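Local coordinates for protein major pollen allergen Jun a 1 (Juniperus ashei, PDB 1PXZ) that cleaves pectate by elimination, with low calcium-dependent lyase activity, and is the major allergen of mountain cedar pollen, at residues A[37-42]-A[66-71]; A[87-92]-A[113-118]; A[242-247]-A[337-342]. All coordinates share one frame; numbering follows the deposited sequence.

Interaction 1 (A[37-42]-A[66-71]); sequences GGDFYT and KALWII
The strands 39-42 and 68-71 run parallel, in register from D39 beside L68 to T42 beside I71, with their axes twisted by 32° and 4.5 Å apart at closest. Three nearly straight bonds join them: W69 N to D39 O, Y41 N to W69 O and I71 N to Y41 O. Before the strand, G38 carries no side chain, so its CA can lie 3.3 Å from A67 O. A water binds D39 N and A67 O, and more weakly D39 OD2. That carboxylate oxygen also forms a short salt bridge, 2.5 Å to K66 NZ, which meets it nearly along its C-O axis; opposite charges suit this exposed spot, and the lysine reaches across by bending at chi3. The pairing joins coils near the N-terminal end of the parallel beta-helix. On the face of L68 and I70, Y41 CB packs 4.0 Å from L68 CD1, while Y41 CD2 lies beside I70 CG1; the long phenol carries OH to T57 O and G56 N. On the face of F40 and W69, flat rings allow an offset edge-to-face pair, the phenyl edge toward the indole, planes at 78°, with F40 CE1 3.7 Å from W69 CD1. W69 NE1 is held by D93 OD2.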
ATOM      1  N   GLY A  37      -5.199  21.400   0.114  1.00 16.57           N
ATOM      2  CA  GLY A  37      -4.782  22.804   0.132  1.00 24.79           C
ATOM      3  C   GLY A  37      -4.206  23.273  -1.194  1.00 32.20           C
ATOM      4  O   GLY A  37      -4.153  24.474  -1.473  1.00 28.97           O
ATOM      5  N   GLY A  38      -3.751  22.348  -2.035  1.00 18.15           N
ATOM      6  CA  GLY A  38      -3.086  22.713  -3.284  1.00 15.57           C
ATOM      7  C   GLY A  38      -4.139  22.990  -4.335  1.00 16.29           C
ATOM      8  O   GLY A  38      -5.311  22.998  -3.947  1.00 25.72           O
ATOM      9  N   ASP A  39      -3.743  23.207  -5.589  1.00 11.47           N
ATOM     10  CA  ASP A  39      -4.743  23.329  -6.639  1.00 10.64           C
ATOM     11  C   ASP A  39      -5.099  21.960  -7.202  1.00 11.70           C
ATOM     12  O   ASP A  39      -4.274  21.045  -7.152  1.00 14.85           O
ATOM     13  CB  ASP A  39      -4.227  24.145  -7.835  1.00 21.34           C
ATOM     14  CG  ASP A  39      -3.595  25.459  -7.420  1.00 39.75           C
ATOM     15  OD1 ASP A  39      -4.297  26.236  -6.735  1.00 30.85           O
ATOM     16  OD2 ASP A  39      -2.422  25.709  -7.772  1.00 39.61           O
ATOM     17  N   PHE A  40      -6.292  21.849  -7.780  1.00  7.78           N
ATOM     18  CA  PHE A  40      -6.584  20.684  -8.588  1.00  9.94           C
ATOM     19  C   PHE A  40      -5.770  20.739  -9.884  1.00 17.13           C
ATOM     20  O   PHE A  40      -5.636  21.823 -10.443  1.00 13.62           O
ATOM     21  CB  PHE A  40      -8.062  20.594  -8.940  1.00 12.25           C
ATOM     22  CG  PHE A  40      -8.962  20.268  -7.748  1.00 11.92           C
ATOM     23  CD1 PHE A  40      -8.912  19.012  -7.165  1.00  9.16           C
ATOM     24  CD2 PHE A  40      -9.838  21.216  -7.252  1.00 12.09           C
ATOM     25  CE1 PHE A  40      -9.745  18.712  -6.089  1.00 11.72           C
ATOM     26  CE2 PHE A  40     -10.656  20.930  -6.170  1.00 17.69           C
ATOM     27  CZ  PHE A  40     -10.603  19.670  -5.584  1.00 14.57           C
ATOM     28  N   TYR A  41      -5.254  19.616 -10.340  1.00  9.76           N
ATOM     29  CA  TYR A  41      -4.504  19.453 -11.581  1.00 10.08           C
ATOM     30  C   TYR A  41      -5.192  18.379 -12.414  1.00 12.39           C
ATOM     31  O   TYR A  41      -5.382  17.241 -11.963  1.00  8.53           O
ATOM     32  CB  TYR A  41      -3.029  19.087 -11.325  1.00 11.16           C
ATOM     33  CG  TYR A  41      -2.243  18.810 -12.604  1.00 13.90           C
ATOM     34  CD1 TYR A  41      -1.599  19.839 -13.278  1.00 14.68           C
ATOM     35  CD2 TYR A  41      -2.128  17.534 -13.148  1.00 16.09           C
ATOM     36  CE1 TYR A  41      -0.888  19.567 -14.439  1.00 13.93           C
ATOM     37  CE2 TYR A  41      -1.437  17.244 -14.299  1.00 11.89           C
ATOM     38  CZ  TYR A  41      -0.807  18.294 -14.952  1.00 16.55           C
ATOM     39  OH  TYR A  41      -0.115  17.983 -16.096  1.00 13.69           O
ATOM     40  N   THR A  42      -5.522  18.680 -13.669  1.00 11.23           N
ATOM     41  CA  THR A  42      -6.226  17.670 -14.457  1.00  9.54           C
ATOM     42  C   THR A  42      -5.309  17.081 -15.516  1.00 13.79           C
ATOM     43  O   THR A  42      -4.677  17.837 -16.267  1.00 12.72           O
ATOM     44  CB  THR A  42      -7.494  18.250 -15.135  1.00 13.99           C
ATOM     45  OG1 THR A  42      -8.382  18.767 -14.131  1.00 15.23           O
ATOM     46  CG2 THR A  42      -8.213  17.151 -15.908  1.00 12.00           C
ATOM     47  N   LYS A  66       4.974  22.380  -6.196  1.00 15.38           N
ATOM     48  CA  LYS A  66       3.814  22.801  -5.409  1.00 17.04           C
ATOM     49  C   LYS A  66       2.839  21.650  -5.143  1.00 13.58           C
ATOM     50  O   LYS A  66       2.841  20.650  -5.853  1.00 11.40           O
ATOM     51  CB  LYS A  66       3.087  23.937  -6.125  1.00 17.48           C
ATOM     52  CG  LYS A  66       2.410  23.485  -7.415  1.00 23.32           C
ATOM     53  CD  LYS A  66       1.956  24.716  -8.206  1.00 29.33           C
ATOM     54  CE  LYS A  66       0.446  24.738  -8.343  1.00 36.72           C
ATOM     55  NZ  LYS A  66      -0.101  26.091  -8.620  1.00 44.79           N
ATOM     56  N   ALA A  67       2.003  21.840  -4.130  1.00 12.10           N
ATOM     57  CA  ALA A  67       0.968  20.883  -3.757  1.00 12.82           C
ATOM     58  C   ALA A  67      -0.084  20.779  -4.849  1.00 13.63           C
ATOM     59  O   ALA A  67      -0.619  21.803  -5.298  1.00 14.12           O
ATOM     60  CB  ALA A  67       0.289  21.265  -2.444  1.00 12.29           C
ATOM     61  N   LEU A  68      -0.385  19.552  -5.285  1.00 10.84           N
ATOM     62  CA  LEU A  68      -1.396  19.409  -6.328  1.00 10.64           C
ATOM     63  C   LEU A  68      -2.293  18.204  -6.036  1.00 13.31           C
ATOM     64  O   LEU A  68      -1.762  17.205  -5.542  1.00  9.01           O
ATOM     65  CB  LEU A  68      -0.772  19.174  -7.710  1.00 11.62           C
ATOM     66  CG  LEU A  68      -0.045  20.352  -8.357  1.00 14.45           C
ATOM     67  CD1 LEU A  68       0.523  19.894  -9.700  1.00 13.29           C
ATOM     68  CD2 LEU A  68      -0.976  21.547  -8.498  1.00  9.86           C
ATOM     69  N   TRP A  69      -3.560  18.352  -6.381  1.00  8.25           N
ATOM     70  CA  TRP A  69      -4.515  17.253  -6.257  1.00  7.58           C
ATOM     71  C   TRP A  69      -4.814  16.808  -7.682  1.00  8.98           C
ATOM     72  O   TRP A  69      -5.577  17.507  -8.369  1.00  8.96           O
ATOM     73  CB  TRP A  69      -5.740  17.710  -5.463  1.00  9.35           C
ATOM     74  CG  TRP A  69      -6.625  16.582  -5.017  1.00 10.82           C
ATOM     75  CD1 TRP A  69      -7.459  15.837  -5.784  1.00 12.56           C
ATOM     76  CD2 TRP A  69      -6.755  16.071  -3.678  1.00  5.97           C
ATOM     77  NE1 TRP A  69      -8.105  14.894  -5.016  1.00  8.00           N
ATOM     78  CE2 TRP A  69      -7.685  15.021  -3.728  1.00  8.88           C
ATOM     79  CE3 TRP A  69      -6.162  16.412  -2.459  1.00  9.29           C
ATOM     80  CZ2 TRP A  69      -8.063  14.284  -2.600  1.00 10.02           C
ATOM     81  CZ3 TRP A  69      -6.531  15.681  -1.333  1.00  9.22           C
ATOM     82  CH2 TRP A  69      -7.460  14.643  -1.426  1.00  9.78           C
ATOM     83  N   ILE A  70      -4.198  15.703  -8.081  1.00  6.38           N
ATOM     84  CA  ILE A  70      -4.284  15.283  -9.485  1.00  8.27           C
ATOM     85  C   ILE A  70      -5.487  14.392  -9.767  1.00 12.24           C
ATOM     86  O   ILE A  70      -5.746  13.403  -9.076  1.00  8.32           O
ATOM     87  CB  ILE A  70      -2.964  14.600  -9.886  1.00  6.66           C
ATOM     88  CG1 ILE A  70      -1.770  15.546  -9.728  1.00  5.84           C
ATOM     89  CG2 ILE A  70      -3.031  14.006 -11.284  1.00  9.23           C
ATOM     90  CD1 ILE A  70      -0.435  14.818  -9.600  1.00  9.95           C
ATOM     91  N   ILE A  71      -6.235  14.801 -10.800  1.00  7.16           N
ATOM     92  CA  ILE A  71      -7.435  14.073 -11.235  1.00  5.91           C
ATOM     93  C   ILE A  71      -7.372  13.840 -12.749  1.00  7.55           C
ATOM     94  O   ILE A  71      -6.468  14.340 -13.413  1.00 11.22           O
ATOM     95  CB  ILE A  71      -8.719  14.844 -10.933  1.00  8.38           C
ATOM     96  CG1 ILE A  71      -8.729  16.223 -11.617  1.00  9.20           C
ATOM     97  CG2 ILE A  71      -8.938  15.011  -9.436  1.00 10.94           C
ATOM     98  CD1 ILE A  71     -10.089  16.883 -11.598  1.00 25.43           C
TER
HETATM   99  O   HOH W   1      -1.307  24.272  -5.695  1.00 34.20           O

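Interaction 2 (A[87-92]-A[113-118]); sequences AGHKTI and VSHVIL
A87 turns its carbonyl to a hydrophobic neighbour: A87 O lies 3.5 Å from V116 CG2, buried without a polar partner. G88, lacking a side chain, brings its CA to 3.1 Å from S114 O. H89 adopts left-handed backbone angles, as does H115 on the neighbouring strand, so both imidazoles point the same way. H89 N donates to S114 O, and H115 CB sits over one face of the H89 ring, 3.9 Å from its centroid. The ring planes are inclined by only 24° but offset so that little of one lies over the other; M33 N binds H115 ND1. K90 N donates to H115 O and K90 O accepts from I117 N, while its long chain folds back so that NZ, 3.0 Å from G88 O, is also gripped by the carbonyls of K66 and R64, which suit a buried ammonium. T91 sets OG1 3.7 Å from I117 CB and gives that hydroxyl a partner in G35 N. I92 N bonds nearly along the C=O axis of I117 O, and I92 CD1 meets L118 CD2 at 3.8 Å. Parallel strands bonded coil to coil, with aliphatics such as I92 and L118 aligned, characterise the pectate lyase beta-helix.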
ATOM      1  N   ALA A  87       6.428  13.564  -6.554  1.00  8.49           N
ATOM      2  CA  ALA A  87       6.935  14.501  -5.556  1.00 10.20           C
ATOM      3  C   ALA A  87       6.102  14.504  -4.287  1.00  9.58           C
ATOM      4  O   ALA A  87       5.002  13.950  -4.183  1.00 12.56           O
ATOM      5  CB  ALA A  87       6.984  15.890  -6.212  1.00 13.56           C
ATOM      6  N   GLY A  88       6.560  15.167  -3.224  1.00 10.34           N
ATOM      7  CA  GLY A  88       5.721  15.194  -2.016  1.00 13.05           C
ATOM      8  C   GLY A  88       4.552  16.157  -2.161  1.00 14.31           C
ATOM      9  O   GLY A  88       4.535  16.939  -3.123  1.00 12.10           O
ATOM     10  N   HIS A  89       3.603  16.103  -1.236  1.00  9.30           N
ATOM     11  CA  HIS A  89       2.404  16.935  -1.245  1.00 11.67           C
ATOM     12  C   HIS A  89       1.641  16.759  -2.544  1.00 15.89           C
ATOM     13  O   HIS A  89       1.313  17.680  -3.284  1.00 10.17           O
ATOM     14  CB  HIS A  89       2.779  18.413  -1.012  1.00 11.47           C
ATOM     15  CG  HIS A  89       3.260  18.540   0.418  1.00  9.64           C
ATOM     16  ND1 HIS A  89       4.570  18.469   0.784  1.00 19.08           N
ATOM     17  CD2 HIS A  89       2.537  18.686   1.553  1.00 14.72           C
ATOM     18  CE1 HIS A  89       4.662  18.594   2.103  1.00 19.13           C
ATOM     19  NE2 HIS A  89       3.445  18.727   2.581  1.00 14.87           N
ATOM     20  N   LYS A  90       1.371  15.486  -2.855  1.00 10.73           N
ATOM     21  CA  LYS A  90       0.615  15.186  -4.062  1.00  7.09           C
ATOM     22  C   LYS A  90      -0.503  14.202  -3.708  1.00  8.28           C
ATOM     23  O   LYS A  90      -0.232  13.349  -2.863  1.00  9.62           O
ATOM     24  CB  LYS A  90       1.469  14.525  -5.144  1.00  9.96           C
ATOM     25  CG  LYS A  90       2.588  15.373  -5.734  1.00 11.05           C
ATOM     26  CD  LYS A  90       2.031  16.581  -6.462  1.00  8.75           C
ATOM     27  CE  LYS A  90       3.161  17.496  -6.933  1.00  6.95           C
ATOM     28  NZ  LYS A  90       3.738  18.206  -5.739  1.00  8.76           N
ATOM     29  N   THR A  91      -1.654  14.318  -4.341  1.00  8.20           N
ATOM     30  CA  THR A  91      -2.673  13.273  -4.371  1.00  6.73           C
ATOM     31  C   THR A  91      -2.823  12.850  -5.829  1.00  6.86           C
ATOM     32  O   THR A  91      -2.904  13.737  -6.685  1.00  7.79           O
ATOM     33  CB  THR A  91      -4.028  13.742  -3.830  1.00  7.20           C
ATOM     34  OG1 THR A  91      -3.823  14.060  -2.441  1.00  7.82           O
ATOM     35  CG2 THR A  91      -5.076  12.646  -3.939  1.00  8.10           C
ATOM     36  N   ILE A  92      -2.809  11.551  -6.074  1.00  3.71           N
ATOM     37  CA  ILE A  92      -3.266  11.107  -7.422  1.00  6.24           C
ATOM     38  C   ILE A  92      -4.597  10.430  -7.160  1.00  9.68           C
ATOM     39  O   ILE A  92      -4.636   9.420  -6.462  1.00 10.31           O
ATOM     40  CB  ILE A  92      -2.210  10.243  -8.095  1.00 10.30           C
ATOM     41  CG1 ILE A  92      -0.832  10.942  -8.077  1.00  7.34           C
ATOM     42  CG2 ILE A  92      -2.640   9.832  -9.496  1.00 12.74           C
ATOM     43  CD1 ILE A  92       0.248  10.148  -8.807  1.00  7.29           C
ATOM     44  N   VAL A 113      10.392  11.660  -0.004  1.00  9.80           N
ATOM     45  CA  VAL A 113       9.290  12.615  -0.061  1.00 12.22           C
ATOM     46  C   VAL A 113       8.298  12.287   1.050  1.00 13.02           C
ATOM     47  O   VAL A 113       8.358  11.180   1.602  1.00 12.41           O
ATOM     48  CB  VAL A 113       8.577  12.592  -1.426  1.00 11.21           C
ATOM     49  CG1 VAL A 113       9.502  13.064  -2.542  1.00 11.06           C
ATOM     50  CG2 VAL A 113       8.047  11.199  -1.737  1.00 12.75           C
ATOM     51  N   SER A 114       7.399  13.200   1.360  1.00 13.49           N
ATOM     52  CA  SER A 114       6.311  13.002   2.303  1.00 13.22           C
ATOM     53  C   SER A 114       4.973  13.502   1.781  1.00 15.41           C
ATOM     54  O   SER A 114       4.980  14.310   0.845  1.00 12.10           O
ATOM     55  CB  SER A 114       6.556  13.804   3.601  1.00 13.70           C
ATOM     56  OG  SER A 114       7.835  13.435   4.079  1.00 36.65           O
ATOM     57  N   HIS A 115       3.917  13.031   2.435  1.00  5.82           N
ATOM     58  CA  HIS A 115       2.570  13.521   2.146  1.00  7.54           C
ATOM     59  C   HIS A 115       2.135  13.232   0.709  1.00 14.09           C
ATOM     60  O   HIS A 115       1.886  14.142  -0.086  1.00 10.79           O
ATOM     61  CB  HIS A 115       2.435  15.030   2.461  1.00 10.92           C
ATOM     62  CG  HIS A 115       2.628  15.271   3.936  1.00 13.43           C
ATOM     63  ND1 HIS A 115       1.655  14.996   4.869  1.00 16.93           N
ATOM     64  CD2 HIS A 115       3.697  15.727   4.629  1.00 14.39           C
ATOM     65  CE1 HIS A 115       2.106  15.287   6.081  1.00 17.98           C
ATOM     66  NE2 HIS A 115       3.345  15.734   5.960  1.00 17.18           N
ATOM     67  N   VAL A 116       2.026  11.933   0.432  1.00  9.93           N
ATOM     68  CA  VAL A 116       1.536  11.426  -0.850  1.00  8.42           C
ATOM     69  C   VAL A 116       0.342  10.493  -0.613  1.00 14.30           C
ATOM     70  O   VAL A 116       0.475   9.537   0.164  1.00 11.25           O
ATOM     71  CB  VAL A 116       2.607  10.667  -1.640  1.00  8.52           C
ATOM     72  CG1 VAL A 116       1.988  10.037  -2.893  1.00  9.75           C
ATOM     73  CG2 VAL A 116       3.782  11.559  -2.012  1.00 12.84           C
ATOM     74  N   ILE A 117      -0.774  10.791  -1.278  1.00  6.88           N
ATOM     75  CA  ILE A 117      -1.968   9.970  -1.302  1.00  4.50           C
ATOM     76  C   ILE A 117      -2.146   9.367  -2.701  1.00 10.96           C
ATOM     77  O   ILE A 117      -2.189  10.094  -3.691  1.00  9.37           O
ATOM     78  CB  ILE A 117      -3.240  10.750  -0.929  1.00  4.44           C
ATOM     79  CG1 ILE A 117      -3.195  11.323   0.505  1.00  6.91           C
ATOM     80  CG2 ILE A 117      -4.489   9.913  -1.123  1.00  8.16           C
ATOM     81  CD1 ILE A 117      -4.356  12.270   0.774  1.00  8.34           C
ATOM     82  N   LEU A 118      -2.249   8.040  -2.764  1.00  6.82           N
ATOM     83  CA  LEU A 118      -2.525   7.389  -4.049  1.00  9.44           C
ATOM     84  C   LEU A 118      -3.876   6.711  -3.887  1.00 10.21           C
ATOM     85  O   LEU A 118      -3.975   5.828  -3.045  1.00  7.31           O
ATOM     86  CB  LEU A 118      -1.465   6.384  -4.437  1.00  7.16           C
ATOM     87  CG  LEU A 118      -0.032   6.914  -4.550  1.00 11.47           C
ATOM     88  CD1 LEU A 118       0.941   5.767  -4.738  1.00 15.10           C
ATOM     89  CD2 LEU A 118       0.080   7.922  -5.700  1.00  7.94           C
TER

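Interaction 3 (A[242-247]-A[337-342]); sequences NNNYDP and QLTKNA
T339 OG1 is held by two carbonyls of the short helix 335-338 that ends just before it: a hydrogen bond to A335 O and a weak one to P336 O. The hydroxyl reaches back to them because chi1 is 55°, which places OG1 in the crowded position between the backbone N and the carbonyl carbon. A beta-branched threonine suits this spot, since one branch ties the side chain to the helix end while the other is left to pack. Its backbone no longer has helical angles, and it opens a type I turn, T339 to A342, closed by A342 N bonding to T339 O at 3.0 Å.

Against the asparagine-rich turn 242-244 the contact is van der Waals in kind, with no hydrogen bond between the segments. T339 CG2 lies 3.5 Å from N242 O, and T339 OG1 comes to 3.3 Å from N244 CB, the two side chains crossing at about a right angle. N244 has CG anti to its backbone N (chi1 -164°), and its ND2 bonds to Q221 OE1 rather than to the threonine. One residue earlier, at the end of the helix, L338 crosses N242 obliquely and presses its CD1 methyl on the terminal amide group, 3.5 Å from N242 CG. N242 has left-handed backbone angles, a conformation asparagine tolerates better than most residues, and it turns the chain between strands 237-241 and 244-245.

Beside it, N243 N bonds to N266 OD1 on a neighbouring coil, and N244 pairs through its backbone with N220 and F222. Bends of this kind, with asparagines on successive coils, are consistent with the asparagine stack of the pectate lyase beta-helix; here the C-terminal tail, through the end of helix 335-338, lies against the outside of such a bend.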
ATOM      1  N   ASN A 242      -8.602  -5.939  10.174  1.00  7.43           N
ATOM      2  CA  ASN A 242      -9.850  -6.006   9.422  1.00  5.64           C
ATOM      3  C   ASN A 242      -9.621  -6.118   7.908  1.00  9.07           C
ATOM      4  O   ASN A 242     -10.282  -5.457   7.101  1.00  8.89           O
ATOM      5  CB  ASN A 242     -10.711  -4.795   9.739  1.00  7.83           C
ATOM      6  CG  ASN A 242     -11.486  -5.001  11.031  1.00 16.22           C
ATOM      7  OD1 ASN A 242     -11.668  -6.107  11.554  1.00 15.52           O
ATOM      8  ND2 ASN A 242     -11.959  -3.885  11.535  1.00  6.48           N
ATOM      9  N   ASN A 243      -8.679  -6.996   7.550  1.00  7.68           N
ATOM     10  CA  ASN A 243      -8.512  -7.351   6.140  1.00  8.77           C
ATOM     11  C   ASN A 243      -9.179  -8.692   5.843  1.00 12.22           C
ATOM     12  O   ASN A 243      -9.358  -9.479   6.767  1.00 10.20           O
ATOM     13  CB  ASN A 243      -7.035  -7.464   5.788  1.00  9.29           C
ATOM     14  CG  ASN A 243      -6.187  -6.289   6.234  1.00 13.70           C
ATOM     15  OD1 ASN A 243      -5.556  -6.265   7.296  1.00 11.75           O
ATOM     16  ND2 ASN A 243      -6.166  -5.293   5.358  1.00  4.50           N
ATOM     17  N   ASN A 244      -9.514  -8.964   4.588  1.00  4.83           N
ATOM     18  CA  ASN A 244     -10.174 -10.216   4.195  1.00  4.94           C
ATOM     19  C   ASN A 244      -9.267 -11.036   3.303  1.00  9.04           C
ATOM     20  O   ASN A 244      -8.783 -10.533   2.276  1.00 11.38           O
ATOM     21  CB  ASN A 244     -11.482  -9.860   3.483  1.00  7.49           C
ATOM     22  CG  ASN A 244     -12.460 -11.001   3.354  1.00 13.44           C
ATOM     23  OD1 ASN A 244     -12.520 -11.887   4.210  1.00 15.42           O
ATOM     24  ND2 ASN A 244     -13.254 -11.019   2.290  1.00 14.56           N
ATOM     25  N   TYR A 245      -8.979 -12.294   3.639  1.00  4.47           N
ATOM     26  CA  TYR A 245      -8.026 -13.078   2.882  1.00  4.99           C
ATOM     27  C   TYR A 245      -8.710 -14.279   2.207  1.00 11.55           C
ATOM     28  O   TYR A 245      -9.272 -15.119   2.905  1.00  9.66           O
ATOM     29  CB  TYR A 245      -6.881 -13.616   3.748  1.00  9.06           C
ATOM     30  CG  TYR A 245      -5.907 -12.621   4.331  1.00  5.88           C
ATOM     31  CD1 TYR A 245      -6.318 -11.856   5.438  1.00  7.62           C
ATOM     32  CD2 TYR A 245      -4.629 -12.433   3.831  1.00  5.85           C
ATOM     33  CE1 TYR A 245      -5.445 -10.940   5.993  1.00  5.16           C
ATOM     34  CE2 TYR A 245      -3.737 -11.518   4.386  1.00  6.02           C
ATOM     35  CZ  TYR A 245      -4.184 -10.780   5.474  1.00  9.94           C
ATOM     36  OH  TYR A 245      -3.341  -9.850   6.056  1.00  7.89           O
ATOM     37  N   ASP A 246      -8.624 -14.346   0.887  1.00  8.07           N
ATOM     38  CA  ASP A 246      -8.889 -15.535   0.095  1.00  8.32           C
ATOM     39  C   ASP A 246      -7.737 -16.522   0.239  1.00  8.32           C
ATOM     40  O   ASP A 246      -6.692 -16.146   0.745  1.00  8.95           O
ATOM     41  CB  ASP A 246      -9.026 -15.193  -1.399  1.00  5.82           C
ATOM     42  CG  ASP A 246     -10.298 -14.434  -1.700  1.00 10.12           C
ATOM     43  OD1 ASP A 246     -11.386 -14.884  -1.248  1.00 11.85           O
ATOM     44  OD2 ASP A 246     -10.245 -13.385  -2.396  1.00 13.71           O
ATOM     45  N   PRO A 247      -7.891 -17.777  -0.173  1.00  9.00           N
ATOM     46  CA  PRO A 247      -6.779 -18.722  -0.131  1.00 10.80           C
ATOM     47  C   PRO A 247      -5.520 -18.210  -0.829  1.00 16.03           C
ATOM     48  O   PRO A 247      -5.587 -17.855  -2.002  1.00 11.62           O
ATOM     49  CB  PRO A 247      -7.347 -19.955  -0.864  1.00 14.52           C
ATOM     50  CG  PRO A 247      -8.824 -19.877  -0.595  1.00 13.71           C
ATOM     51  CD  PRO A 247      -9.157 -18.394  -0.623  1.00  9.66           C
ATOM     52  N   GLN A 337     -17.589  -7.831   5.427  1.00 12.66           N
ATOM     53  CA  GLN A 337     -18.441  -6.653   5.232  1.00 18.80           C
ATOM     54  C   GLN A 337     -17.631  -5.359   5.148  1.00 15.50           C
ATOM     55  O   GLN A 337     -17.978  -4.451   4.383  1.00 13.40           O
ATOM     56  CB  GLN A 337     -19.458  -6.512   6.370  1.00 23.78           C
ATOM     57  CG  GLN A 337     -20.780  -7.217   6.128  1.00 47.68           C
ATOM     58  CD  GLN A 337     -21.390  -6.898   4.776  1.00 63.56           C
ATOM     59  OE1 GLN A 337     -22.126  -5.920   4.638  1.00 76.92           O
ATOM     60  NE2 GLN A 337     -21.081  -7.722   3.779  1.00 76.16           N
ATOM     61  N   LEU A 338     -16.575  -5.298   5.955  1.00 12.03           N
ATOM     62  CA  LEU A 338     -15.788  -4.060   6.050  1.00 12.67           C
ATOM     63  C   LEU A 338     -14.944  -3.841   4.803  1.00 10.45           C
ATOM     64  O   LEU A 338     -14.465  -2.723   4.585  1.00 13.70           O
ATOM     65  CB  LEU A 338     -14.870  -4.081   7.288  1.00 10.41           C
ATOM     66  CG  LEU A 338     -15.602  -4.044   8.631  1.00 12.13           C
ATOM     67  CD1 LEU A 338     -14.657  -4.384   9.776  1.00 15.02           C
ATOM     68  CD2 LEU A 338     -16.258  -2.696   8.881  1.00 13.28           C
ATOM     69  N   THR A 339     -14.765  -4.903   4.011  1.00  9.08           N
ATOM     70  CA  THR A 339     -13.913  -4.839   2.832  1.00 11.17           C
ATOM     71  C   THR A 339     -14.733  -4.973   1.550  1.00 12.70           C
ATOM     72  O   THR A 339     -14.138  -5.172   0.483  1.00  9.86           O
ATOM     73  CB  THR A 339     -12.830  -5.929   2.814  1.00 12.39           C
ATOM     74  OG1 THR A 339     -13.436  -7.229   2.947  1.00 14.01           O
ATOM     75  CG2 THR A 339     -11.862  -5.828   3.994  1.00  9.20           C
ATOM     76  N   LYS A 340     -16.059  -4.876   1.646  1.00 12.44           N
ATOM     77  CA  LYS A 340     -16.886  -5.121   0.458  1.00 16.19           C
ATOM     78  C   LYS A 340     -16.589  -4.114  -0.643  1.00 17.68           C
ATOM     79  O   LYS A 340     -16.752  -4.451  -1.818  1.00 16.42           O
ATOM     80  CB  LYS A 340     -18.368  -5.057   0.825  1.00 19.60           C
ATOM     81  CG  LYS A 340     -18.706  -3.757   1.541  1.00 25.81           C
ATOM     82  CD  LYS A 340     -20.132  -3.817   2.079  1.00 43.75           C
ATOM     83  CE  LYS A 340     -21.088  -3.017   1.214  1.00 50.56           C
ATOM     84  NZ  LYS A 340     -21.564  -1.776   1.895  1.00 76.75           N
ATOM     85  N   ASN A 341     -16.149  -2.908  -0.262  1.00 10.18           N
ATOM     86  CA  ASN A 341     -15.846  -1.922  -1.314  1.00 12.80           C
ATOM     87  C   ASN A 341     -14.365  -1.774  -1.611  1.00 14.68           C
ATOM     88  O   ASN A 341     -13.897  -0.782  -2.207  1.00  8.35           O
ATOM     89  CB  ASN A 341     -16.453  -0.577  -0.887  1.00 16.36           C
ATOM     90  CG  ASN A 341     -17.973  -0.605  -0.949  1.00 22.48           C
ATOM     91  OD1 ASN A 341     -18.568  -1.283  -1.791  1.00 20.64           O
ATOM     92  ND2 ASN A 341     -18.621   0.140  -0.062  1.00 19.87           N
ATOM     93  N   ALA A 342     -13.561  -2.771  -1.213  1.00  9.38           N
ATOM     94  CA  ALA A 342     -12.123  -2.684  -1.479  1.00  4.76           C
ATOM     95  C   ALA A 342     -11.840  -2.515  -2.975  1.00 10.37           C
ATOM     96  O   ALA A 342     -12.607  -3.012  -3.807  1.00 11.09           O
ATOM     97  CB  ALA A 342     -11.370  -3.897  -0.971  1.00  7.49           C
TER

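Interactions 1 and 2 are adjoining steps of one parallel beta-helix, their centres 10 Å apart. Strand 68-72 lies between 39-43 and 90-93, so I70 N bonds to T91 O at 2.7 Å, and W69 CE3 packs 3.3 Å from T91 OG1. Interaction 3 lies farther along the solenoid, about 31 Å from interaction 1 and 26 Å from interaction 2 between centres, where the C-terminal tail meets a later coil. Of the three, interaction 2 approaches the probable calcium site: the L118 side chain is about 11 Å from that of D177, assigned as a ligand by similarity. Interactions 1 and 3 are away from the annotated sites.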